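Local coordinates for uncharacterized protein (Neisseria meningitidis serogroup B, PDB 3OI8) that probably takes part in magnesium and cobalt ion transport, this piece of it containing a tandem pair of CBS domains that binds adenosine, at residues V115-S120 with A136-E141. Residues are numbered along the deposited sequence; the frame is centred on the assembly and turned at random.
Sequences VPEGKS and AIVIDE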
loop_
_atom_site.group_PDB
_atom_site.type_symbol
_atom_site.label_atom_id
_atom_site.label_comp_id
_atom_site.label_asym_id
_atom_site.label_seq_id
_atom_site.Cartn_x
_atom_site.Cartn_y
_atom_site.Cartn_z
ATOM N N VAL A 115 8.265 -11.972 -11.445
ATOM C CA VAL A 115 7.002 -12.660 -11.744
ATOM C C VAL A 115 6.728 -12.600 -13.242
ATOM O O VAL A 115 7.130 -11.634 -13.898
ATOM C CB VAL A 115 5.806 -12.014 -11.020
ATOM C CG1 VAL A 115 5.954 -12.124 -9.492
ATOM C CG2 VAL A 115 5.655 -10.556 -11.440
ATOM N N PRO A 116 6.026 -13.618 -13.785
ATOM C CA PRO A 116 5.608 -13.643 -15.202
ATOM C C PRO A 116 4.358 -12.802 -15.429
ATOM O O PRO A 116 3.632 -12.510 -14.477
ATOM C CB PRO A 116 5.266 -15.116 -15.459
ATOM C CG PRO A 116 5.212 -15.785 -14.083
ATOM C CD PRO A 116 5.477 -14.751 -13.022
ATOM N N GLU A 117 4.104 -12.430 -16.678
ATOM C CA GLU A 117 2.992 -11.542 -17.015
ATOM C C GLU A 117 1.637 -12.207 -16.785
ATOM O O GLU A 117 0.618 -11.526 -16.613
ATOM C CB GLU A 117 3.084 -11.115 -18.490
ATOM C CG GLU A 117 4.360 -10.388 -18.893
ATOM C CD GLU A 117 4.385 -10.025 -20.380
ATOM O OE1 GLU A 117 3.337 -10.179 -21.049
ATOM O OE2 GLU A 117 5.448 -9.589 -20.877
ATOM N N GLY A 118 1.625 -13.537 -16.801
ATOM C CA GLY A 118 0.375 -14.289 -16.742
ATOM C C GLY A 118 -0.110 -14.538 -15.320
ATOM O O GLY A 118 -1.192 -15.059 -15.105
ATOM N N LYS A 119 0.696 -14.161 -14.337
ATOM C CA LYS A 119 0.333 -14.396 -12.949
ATOM C C LYS A 119 -0.929 -13.618 -12.537
ATOM O O LYS A 119 -1.083 -12.441 -12.872
ATOM C CB LYS A 119 1.512 -14.045 -12.043
ATOM C CG LYS A 119 1.220 -14.273 -10.566
ATOM C CD LYS A 119 2.311 -13.666 -9.723
ATOM C CE LYS A 119 3.251 -14.724 -9.226
ATOM N NZ LYS A 119 2.618 -15.560 -8.182
ATOM N N SER A 120 -1.834 -14.272 -11.813
ATOM C CA SER A 120 -3.066 -13.606 -11.389
ATOM C C SER A 120 -2.770 -12.507 -10.376
ATOM O O SER A 120 -1.907 -12.670 -9.518
ATOM C CB SER A 120 -4.055 -14.613 -10.785
ATOM O OG SER A 120 -3.728 -14.906 -9.437
ATOM N N ALA A 136 7.345 -5.847 -7.813
ATOM C CA ALA A 136 7.971 -6.998 -8.446
ATOM C C ALA A 136 8.396 -6.601 -9.851
ATOM O O ALA A 136 7.855 -5.660 -10.436
ATOM C CB ALA A 136 7.025 -8.171 -8.503
ATOM N N ILE A 137 9.365 -7.327 -10.385
ATOM C CA ILE A 137 9.816 -7.100 -11.750
ATOM C C ILE A 137 9.150 -8.163 -12.608
ATOM O O ILE A 137 9.191 -9.348 -12.272
ATOM C CB ILE A 137 11.338 -7.252 -11.852
ATOM C CG1 ILE A 137 12.052 -6.256 -10.914
ATOM C CG2 ILE A 137 11.779 -7.167 -13.326
ATOM C CD1 ILE A 137 11.783 -4.792 -11.211
ATOM N N VAL A 138 8.523 -7.741 -13.701
ATOM C CA VAL A 138 7.824 -8.664 -14.576
ATOM C C VAL A 138 8.776 -9.154 -15.659
ATOM O O VAL A 138 9.463 -8.356 -16.294
ATOM C CB VAL A 138 6.599 -7.992 -15.182
ATOM C CG1 VAL A 138 5.772 -8.993 -16.021
ATOM C CG2 VAL A 138 5.763 -7.388 -14.046
ATOM N N ILE A 139 8.825 -10.471 -15.833
ATOM C CA ILE A 139 9.740 -11.126 -16.760
ATOM C C ILE A 139 8.950 -11.698 -17.943
ATOM O O ILE A 139 7.883 -12.263 -17.757
ATOM C CB ILE A 139 10.474 -12.284 -16.046
ATOM C CG1 ILE A 139 11.354 -11.748 -14.921
ATOM C CG2 ILE A 139 11.301 -13.100 -17.029
ATOM C CD1 ILE A 139 12.357 -10.710 -15.378
ATOM N N ASP A 140 9.468 -11.561 -19.159
ATOM C CA ASP A 140 8.795 -12.133 -20.320
ATOM C C ASP A 140 9.128 -13.622 -20.431
ATOM O O ASP A 140 9.905 -14.151 -19.635
ATOM C CB ASP A 140 9.150 -11.371 -21.613
ATOM C CG ASP A 140 10.630 -11.442 -21.964
ATOM O OD1 ASP A 140 11.275 -12.479 -21.707
ATOM O OD2 ASP A 140 11.154 -10.452 -22.523
ATOM N N GLU A 141 8.550 -14.296 -21.420
ATOM C CA GLU A 141 8.707 -15.742 -21.526
ATOM C C GLU A 141 10.112 -16.169 -21.966
ATOM O O GLU A 141 10.376 -17.357 -22.133
ATOM C CB GLU A 141 7.643 -16.342 -22.454
ATOM C CG GLU A 141 7.583 -15.715 -23.841
ATOM C CD GLU A 141 6.647 -14.516 -23.911
ATOM O OE1 GLU A 141 6.731 -13.628 -23.035
ATOM O OE2 GLU A 141 5.827 -14.461 -24.855
HETATM O O HOH W 1 5.859 -13.894 -18.691
#
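The carbonyl oxygen of V115 is gripped twice from the neighbouring strand: the amide N of I139 donates to O of V115 at 2.8 Å, and a CA-H...O contact from V138 adds to it, with CA of V138 3.1 Å from the same oxygen. The I139 N-H comes in tilted 26° from the carbonyl plane. On its other side V115 donates its own N-H to O of I137, so its two bonds go to the residues flanking V138, the pattern of parallel strands. Farther along, N of E117 and O of I139 do not bond directly but share a water, which accepts from the amide and donates to the carbonyl.

The V115 side chain lies on the same face of the sheet as A136 and V138. With CG1 anti to the carbonyl carbon (chi1 -63°), CG2 sits between the backbone N and the carbonyl carbon. There CG2 of V115 packs against CB of A136 at 4.0 Å and CG2 of V138 at 4.1 Å. Strands 114-116 and 135-139 are the two parallel strands of a beta-alpha-beta crossover in the second CBS domain, with helix 121-130 between them and 114-116 at the edge of the chain's four-stranded sheet. The type I turn P116-K119 starts the crossover, and OG of S120 caps N of A123 at the start of the helix.

E117 reaches back over V138, the two side chains crossing at about a right angle, with CG of E117 3.5 Å from CG1 of V138. V138 CG1 is anti to its backbone N (chi1 -175°), which puts that methyl beside the extended glutamate chain. The carboxylate continues past V138: OE1 forms a salt bridge with R41 NE, and OE2 a hydrogen bond with the S146 hydroxyl on strand 145-150.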